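Local coordinates for protein glutamyl endopeptidase (Staphylococcus epidermidis, PDB 6PYM) that probably cleaves polypeptides as a secreted serine endopeptidase, preferring bonds on the carbonyl side of glutamate and also aspartate residues, at residues P60-H66 with K79-I85; I46-K50 with G182-G186; V41-L47 with N209-I213. The protein carries 1 engineered substitution. All blocks are in the same frame, centred on the assembly; numbering follows the deposited sequence.

Interaction 1. Residues P60-H66 with K79-I85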
# COMPACT_ATOMS: atom_id res chain seq x y z
N PRO A 60 -1.39 6.56 -17.02
CA PRO A 60 -1.21 6.87 -15.59
C PRO A 60 -1.99 8.09 -15.14
O PRO A 60 -2.32 8.18 -13.95
CB PRO A 60 0.30 7.11 -15.47
CG PRO A 60 0.91 6.45 -16.67
CD PRO A 60 -0.12 6.57 -17.76
N ARG A 61 -2.31 9.01 -16.05
CA ARG A 61 -3.05 10.21 -15.70
C ARG A 61 -4.47 9.92 -15.24
O ARG A 61 -5.12 10.80 -14.67
CB ARG A 61 -3.10 11.19 -16.89
CG ARG A 61 -1.76 11.66 -17.45
CD ARG A 61 -0.79 12.07 -16.35
NE ARG A 61 -1.13 13.33 -15.72
CZ ARG A 61 -0.36 13.92 -14.82
NH1 ARG A 61 0.78 13.35 -14.46
NH2 ARG A 61 -0.74 15.07 -14.27
N ASN A 62 -4.97 8.71 -15.48
CA ASN A 62 -6.26 8.27 -14.98
C ASN A 62 -6.25 7.93 -13.49
O ASN A 62 -7.31 7.69 -12.92
CB ASN A 62 -6.74 7.03 -15.75
CG ASN A 62 -7.09 7.34 -17.19
OD1 ASN A 62 -7.51 8.45 -17.52
ND2 ASN A 62 -6.95 6.34 -18.06
N ILE A 63 -5.08 7.89 -12.86
CA ILE A 63 -4.96 7.44 -11.47
C ILE A 63 -4.81 8.64 -10.56
O ILE A 63 -3.89 9.44 -10.72
CB ILE A 63 -3.78 6.48 -11.30
CG1 ILE A 63 -3.85 5.35 -12.33
CG2 ILE A 63 -3.76 5.92 -9.89
CD1 ILE A 63 -2.61 4.49 -12.34
N SER A 64 -5.70 8.75 -9.57
CA SER A 64 -5.59 9.74 -8.51
C SER A 64 -5.11 9.07 -7.22
O SER A 64 -5.67 8.04 -6.81
CB SER A 64 -6.95 10.40 -8.24
OG SER A 64 -7.37 11.21 -9.32
N VAL A 65 -4.13 9.68 -6.57
CA VAL A 65 -3.55 9.16 -5.34
C VAL A 65 -3.77 10.20 -4.25
O VAL A 65 -3.34 11.35 -4.39
CB VAL A 65 -2.05 8.88 -5.50
CG1 VAL A 65 -1.45 8.39 -4.18
CG2 VAL A 65 -1.81 7.88 -6.62
N HIS A 66 -4.39 9.79 -3.15
CA HIS A 66 -4.72 10.68 -2.04
C HIS A 66 -4.02 10.15 -0.79
O HIS A 66 -4.57 9.31 -0.07
CB HIS A 66 -6.24 10.71 -1.81
CG HIS A 66 -7.04 11.25 -2.96
ND1 HIS A 66 -7.47 10.50 -4.03
CD2 HIS A 66 -7.54 12.50 -3.16
CE1 HIS A 66 -8.19 11.26 -4.85
NE2 HIS A 66 -8.25 12.47 -4.34
N LYS A 79 -4.59 15.48 -3.68
CA LYS A 79 -4.31 14.35 -4.55
C LYS A 79 -3.09 14.63 -5.42
O LYS A 79 -2.65 15.78 -5.58
CB LYS A 79 -5.51 13.96 -5.43
CG LYS A 79 -5.73 14.80 -6.67
CD LYS A 79 -6.87 14.22 -7.50
CE LYS A 79 -6.91 14.81 -8.91
NZ LYS A 79 -7.21 16.27 -8.90
N PHE A 80 -2.54 13.55 -5.95
CA PHE A 80 -1.43 13.55 -6.89
C PHE A 80 -1.80 12.63 -8.03
O PHE A 80 -2.41 11.58 -7.82
CB PHE A 80 -0.17 13.05 -6.19
CG PHE A 80 0.26 13.94 -5.05
CD1 PHE A 80 -0.35 13.85 -3.81
CD2 PHE A 80 1.25 14.88 -5.24
CE1 PHE A 80 0.01 14.68 -2.78
CE2 PHE A 80 1.63 15.71 -4.21
CZ PHE A 80 1.01 15.61 -2.98
N VAL A 81 -1.46 13.04 -9.25
CA VAL A 81 -1.89 12.34 -10.46
C VAL A 81 -0.77 11.44 -10.96
O VAL A 81 0.40 11.84 -11.02
CB VAL A 81 -2.34 13.34 -11.54
CG1 VAL A 81 -2.80 12.61 -12.79
CG2 VAL A 81 -3.44 14.24 -11.00
N GLY A 82 -1.14 10.22 -11.34
CA GLY A 82 -0.17 9.29 -11.89
C GLY A 82 0.59 9.85 -13.08
O GLY A 82 0.02 10.54 -13.93
N GLN A 83 1.88 9.56 -13.13
CA GLN A 83 2.76 10.03 -14.19
C GLN A 83 3.44 8.90 -14.94
O GLN A 83 3.55 8.95 -16.17
CB GLN A 83 3.83 10.98 -13.61
CG GLN A 83 4.68 11.70 -14.66
CD GLN A 83 5.92 10.92 -15.05
OE1 GLN A 83 6.48 10.17 -14.25
NE2 GLN A 83 6.36 11.10 -16.29
N GLU A 84 3.89 7.86 -14.24
CA GLU A 84 4.55 6.73 -14.88
C GLU A 84 4.34 5.48 -14.04
O GLU A 84 4.51 5.51 -12.81
CB GLU A 84 6.05 7.01 -15.04
CG GLU A 84 6.80 5.93 -15.80
CD GLU A 84 8.28 6.23 -15.95
OE1 GLU A 84 8.80 7.07 -15.18
OE2 GLU A 84 8.92 5.63 -16.84
N ILE A 85 4.00 4.38 -14.70
CA ILE A 85 3.84 3.08 -14.06
C ILE A 85 5.10 2.27 -14.29
O ILE A 85 5.53 2.10 -15.44
CB ILE A 85 2.61 2.35 -14.61
CG1 ILE A 85 1.33 3.10 -14.24
CG2 ILE A 85 2.60 0.90 -14.13
CD1 ILE A 85 0.14 2.68 -15.06
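Start with Arg61. Three successive m torsions curl its side chain back from a CA-to-CB bond that points away, so one face of the guanidinium covers Val81, with Arg61 CZ 3.4 Å from Val81 CG1, while NH1 is hydrogen-bonded to Ser100. Next door, a short 3-10 turn (Ile63 N to Pro60 O, 3.0 Å) leads Pro60-Asn62 into the strand. Pro60 O sits just 3.2 Å from Gly82 CA, and a beta carbon on Gly82 would collide with that oxygen, so the turn can nestle here because residue 82 lacks one. From there the strands pair antiparallel: Gly82 N to Ile63 O at 2.9 Å, then the hydrogen-bonded pair Val65-Phe80, with Val65 N to Phe80 O at 2.9 Å and Phe80 N to Val65 O at 2.8 Å. Val65 (t) and Phe80 (m) share one face of the sheet and both touch Ile108 of helix 108-111; Ser64 and Val81 lie on the other face. At the far end the His66 ring (chi1 m, chi2 86°) lays one face over Lys79 CB, 3.6 Å from the ring centroid, a CH-pi contact, and also stacks with Tyr75; Lys79, in p, runs on from there. Gln83 and Glu84 form a classic beta bulge opposite Arg98, with Glu84 salt-bridged to that arginine. Strand 64-67 bonds on to strand 22-27, completing the closed six-stranded barrel of this chymotrypsin-like fold. The pairing itself thus rests on main-chain hydrogen bonds and close packing, while the charged ends of Arg61 and Glu84 find partners beyond these two segments.

Interaction 2. Residues I46-K50 with G182-G186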
# COMPACT_ATOMS: atom_id res chain seq x y z
N ILE A 46 4.76 5.93 -5.04
CA ILE A 46 4.03 5.01 -4.18
C ILE A 46 4.27 3.60 -4.67
O ILE A 46 4.62 3.37 -5.83
CB ILE A 46 2.51 5.31 -4.09
CG1 ILE A 46 1.80 4.97 -5.41
CG2 ILE A 46 2.26 6.76 -3.70
CD1 ILE A 46 0.29 4.84 -5.26
N LEU A 47 4.06 2.64 -3.77
CA LEU A 47 3.89 1.24 -4.14
C LEU A 47 2.42 0.87 -4.09
O LEU A 47 1.67 1.33 -3.22
CB LEU A 47 4.65 0.31 -3.19
CG LEU A 47 6.14 0.63 -3.05
CD1 LEU A 47 6.80 -0.37 -2.10
CD2 LEU A 47 6.84 0.69 -4.40
N THR A 48 2.02 0.02 -5.03
CA THR A 48 0.69 -0.57 -5.08
C THR A 48 0.79 -1.86 -5.89
O THR A 48 1.89 -2.39 -6.10
CB THR A 48 -0.33 0.46 -5.62
OG1 THR A 48 -1.65 -0.08 -5.55
CG2 THR A 48 -0.02 0.84 -7.06
N ASN A 49 -0.35 -2.39 -6.33
CA ASN A 49 -0.36 -3.62 -7.12
C ASN A 49 -0.35 -3.33 -8.62
O ASN A 49 -0.88 -2.32 -9.08
CB ASN A 49 -1.61 -4.46 -6.86
CG ASN A 49 -1.77 -4.93 -5.43
OD1 ASN A 49 -2.89 -5.14 -4.98
ND2 ASN A 49 -0.66 -5.14 -4.71
N LYS A 50 0.19 -4.29 -9.38
CA LYS A 50 -0.01 -4.28 -10.83
C LYS A 50 -1.49 -4.25 -11.19
O LYS A 50 -1.91 -3.50 -12.07
CB LYS A 50 0.63 -5.50 -11.49
CG LYS A 50 2.15 -5.48 -11.46
CD LYS A 50 2.72 -6.76 -12.01
CE LYS A 50 4.24 -6.70 -12.05
NZ LYS A 50 4.85 -8.00 -12.41
N GLY A 182 5.64 -5.85 3.28
CA GLY A 182 5.02 -6.37 2.08
C GLY A 182 3.94 -5.44 1.60
O GLY A 182 3.60 -4.45 2.27
N ILE A 183 3.40 -5.76 0.42
CA ILE A 183 2.32 -5.00 -0.19
C ILE A 183 1.17 -5.97 -0.44
O ILE A 183 1.30 -6.90 -1.26
CB ILE A 183 2.77 -4.31 -1.50
CG1 ILE A 183 3.93 -3.34 -1.24
CG2 ILE A 183 1.59 -3.62 -2.18
CD1 ILE A 183 3.59 -2.15 -0.34
N HIS A 184 0.07 -5.78 0.27
CA HIS A 184 -1.09 -6.65 0.14
C HIS A 184 -1.58 -6.67 -1.30
O HIS A 184 -1.60 -5.64 -1.97
CB HIS A 184 -2.20 -6.11 1.03
CG HIS A 184 -3.48 -6.85 0.89
ND1 HIS A 184 -3.69 -8.09 1.45
CD2 HIS A 184 -4.60 -6.54 0.20
CE1 HIS A 184 -4.90 -8.51 1.12
NE2 HIS A 184 -5.47 -7.59 0.37
N TYR A 185 -2.01 -7.85 -1.78
CA TYR A 185 -2.64 -7.90 -3.10
C TYR A 185 -3.98 -8.62 -3.17
O TYR A 185 -4.72 -8.38 -4.14
CB TYR A 185 -1.69 -8.46 -4.19
CG TYR A 185 -1.35 -9.93 -4.09
CD1 TYR A 185 -2.15 -10.90 -4.70
CD2 TYR A 185 -0.21 -10.34 -3.42
CE1 TYR A 185 -1.82 -12.24 -4.62
CE2 TYR A 185 0.13 -11.67 -3.34
CZ TYR A 185 -0.67 -12.62 -3.95
OH TYR A 185 -0.35 -13.96 -3.87
N GLY A 186 -4.34 -9.45 -2.21
CA GLY A 186 -5.61 -10.17 -2.27
C GLY A 186 -5.56 -11.37 -1.35
O GLY A 186 -4.75 -11.43 -0.44
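Ile183 lays its side chain against the end of strand 45-48, its CD1 3.9 Å from Leu47 CB and its CG2 3.7 Å from Asn49 ND2, with Val39 of strand 34-42 adding to the same apolar patch. The two strands do not pair here: Thr48 CA and Ile183 CA stand 6.8 Å apart, and each strand bonds within its own sheet, Thr48 to Ala95 and Ile183 to Val196. The polar link across the gap is the Asn49 amide. Its ND2 donates to His184 O at 2.9 Å, with an N-H...O angle of 153°, while its OD1 comes to 3.3 Å from Tyr185 CA. ND2 also makes a weak hydrogen bond to Asp93 O. This is the seam between the two beta-barrels of the chymotrypsin fold, where the catalytic triad assembles. Asn49 comes within about 3 Å, side chain to side chain, of both His51 and Ala169; His51 and Asp93 are predicted members of the charge relay, and Ala169 is the engineered replacement at the third, serine position. Asn49 occupies the N-cap position of the short helix 50-53 that carries His51, yet its side chain makes no capping bond, being turned across to the second barrel instead. Beyond the hydrogen bond, His184 points sideways; its ND1 is hydrogen-bonded to the hydroxyl of Tyr160 and its side chain touches Thr164, consistent with the histidine that helps recognise the substrate glutamate in V8-type relatives. Tyr185 and Gly186 then form a classic beta bulge facing Ser194, and the tyrosine hydroxyl continues outward to a hydrogen bond with Glu157.

Interaction 3. Residues V41-L47 with N209-I213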
# COMPACT_ATOMS: atom_id res chain seq x y z
N VAL A 41 6.50 5.96 -0.69
CA VAL A 41 7.82 5.43 -0.34
C VAL A 41 8.99 6.27 -0.84
O VAL A 41 10.14 5.97 -0.52
CB VAL A 41 8.00 3.96 -0.79
CG1 VAL A 41 6.97 3.05 -0.15
CG2 VAL A 41 7.95 3.84 -2.31
N GLY A 42 8.72 7.30 -1.63
CA GLY A 42 9.78 8.15 -2.14
C GLY A 42 9.23 9.50 -2.54
O GLY A 42 8.02 9.74 -2.49
N GLU A 43 10.15 10.37 -2.97
CA GLU A 43 9.81 11.76 -3.28
C GLU A 43 8.60 11.87 -4.20
O GLU A 43 7.75 12.75 -4.01
CB GLU A 43 11.01 12.45 -3.91
CG GLU A 43 10.78 13.92 -4.20
CD GLU A 43 10.98 14.80 -2.99
OE1 GLU A 43 11.14 14.26 -1.87
OE2 GLU A 43 10.99 16.04 -3.16
N ASN A 44 8.52 11.01 -5.21
CA ASN A 44 7.42 11.05 -6.18
C ASN A 44 6.77 9.69 -6.37
O ASN A 44 6.18 9.44 -7.43
CB ASN A 44 7.91 11.56 -7.54
CG ASN A 44 8.47 12.96 -7.47
OD1 ASN A 44 7.73 13.92 -7.24
ND2 ASN A 44 9.78 13.09 -7.65
N GLU A 45 6.86 8.79 -5.39
CA GLU A 45 6.56 7.39 -5.67
C GLU A 45 5.71 6.74 -4.59
O GLU A 45 5.96 6.94 -3.39
CB GLU A 45 7.84 6.56 -5.81
CG GLU A 45 8.64 6.84 -7.07
CD GLU A 45 9.57 8.04 -6.97
OE1 GLU A 45 9.89 8.49 -5.85
OE2 GLU A 45 10.00 8.51 -8.05
N ILE A 46 4.76 5.93 -5.04
CA ILE A 46 4.03 5.01 -4.18
C ILE A 46 4.27 3.60 -4.67
O ILE A 46 4.62 3.37 -5.83
CB ILE A 46 2.51 5.31 -4.09
CG1 ILE A 46 1.80 4.97 -5.41
CG2 ILE A 46 2.26 6.76 -3.70
CD1 ILE A 46 0.29 4.84 -5.26
N LEU A 47 4.06 2.64 -3.77
CA LEU A 47 3.89 1.24 -4.14
C LEU A 47 2.42 0.87 -4.09
O LEU A 47 1.67 1.33 -3.22
CB LEU A 47 4.65 0.31 -3.19
CG LEU A 47 6.14 0.63 -3.05
CD1 LEU A 47 6.80 -0.37 -2.10
CD2 LEU A 47 6.84 0.69 -4.40
N ASN A 209 14.99 2.27 -8.66
CA ASN A 209 13.97 3.17 -9.20
C ASN A 209 13.61 4.31 -8.27
O ASN A 209 13.02 5.29 -8.73
CB ASN A 209 12.69 2.39 -9.53
CG ASN A 209 12.86 1.51 -10.72
OD1 ASN A 209 12.72 1.98 -11.85
ND2 ASN A 209 13.20 0.25 -10.50
N ILE A 210 13.95 4.21 -6.99
CA ILE A 210 13.53 5.16 -5.97
C ILE A 210 14.77 5.47 -5.15
O ILE A 210 15.04 4.80 -4.14
CB ILE A 210 12.41 4.57 -5.10
CG1 ILE A 210 11.28 4.00 -5.96
CG2 ILE A 210 11.87 5.61 -4.14
CD1 ILE A 210 10.21 3.29 -5.18
N PRO A 211 15.59 6.43 -5.57
CA PRO A 211 16.93 6.55 -4.97
C PRO A 211 16.90 6.86 -3.49
O PRO A 211 17.83 6.46 -2.78
CB PRO A 211 17.61 7.64 -5.81
CG PRO A 211 16.49 8.37 -6.49
CD PRO A 211 15.40 7.36 -6.69
N ASP A 212 15.85 7.52 -3.02
CA ASP A 212 15.68 7.88 -1.62
C ASP A 212 14.95 6.83 -0.80
O ASP A 212 14.57 7.12 0.34
CB ASP A 212 15.00 9.25 -1.49
CG ASP A 212 13.61 9.30 -2.14
OD1 ASP A 212 13.29 8.44 -2.98
OD2 ASP A 212 12.83 10.23 -1.83
N ILE A 213 14.76 5.61 -1.33
CA ILE A 213 14.07 4.57 -0.56
C ILE A 213 14.77 4.37 0.78
O ILE A 213 16.00 4.31 0.87
CB ILE A 213 13.98 3.27 -1.39
CG1 ILE A 213 12.92 2.35 -0.79
CG2 ILE A 213 15.33 2.56 -1.49
CD1 ILE A 213 11.50 2.72 -1.17
O HOH W 1 12.53 9.10 -5.47
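The chain just beyond helix 200-209 settles onto the hairpin 41-47, and Ile210 is its main bump. The side chain drops toward the hairpin with CG2 lying 3.8 Å above Gly42 CA, in a hollow that exists because there is no side chain: a beta carbon on Gly42 would clash both with that methyl and with the carboxylate of Asp212. The other arm of Ile210 reaches deeper, its CD1 coming to 3.7 Å from Val41 CG2 and 4.3 Å from Leu47 CD2. Ile213 makes a second knob, its CD1 3.7 Å from Val41 CB. Between these two isoleucines the segment is folded into a type I turn, closed by Ile213 N to Ile210 O at 2.9 Å, and the turn holds Asp212 out toward the hairpin. Asp212 OD2 takes the Glu43 N hydrogen bond at 2.9 Å, right where the hairpin makes its own type I turn from Gly42 to Glu45; Val41 and Gly42 form a classic beta bulge facing Glu45. Asp212 lies close to two other acids, Glu43 and Glu45; between its OD1 and Glu45 OE1, 4.4 Å apart, a wedged water donates to both, at 2.7 Å each, easing the repulsion. Glu45 OE1 accepts from Asn44 N as well, and OE2 is salt-bridged to Arg98. Ile96 of strand 95-99 touches Glu45, Leu47 and Ile210; Leu206 of helix 200-209 packs on Leu47 and Ile213, and Ile117 touches Val41 and Ile213, so the C-terminal helix and its tail lie against the flank of the N-terminal barrel.

How the interactions relate
Following the chain, 41-47 overlaps 46-50 at Ile46 and Leu47, so interactions 2 and 3 set out from one stretch. Interaction 1 opens after them but closes first, 60-66 meeting 79-85 after a short excursion, wholly within the span of the other two. The chain then builds the second barrel, and interaction 2 closes a long loop when strand 180-188 comes back beside 46-50, joining the two barrels. Interaction 3 closes last, bringing the tail after helix 200-209 back to the first barrel. Interaction 1 meets that shared stretch inside the first barrel, where Val65 CG2 packs 3.9 Å from Ile46 CD1.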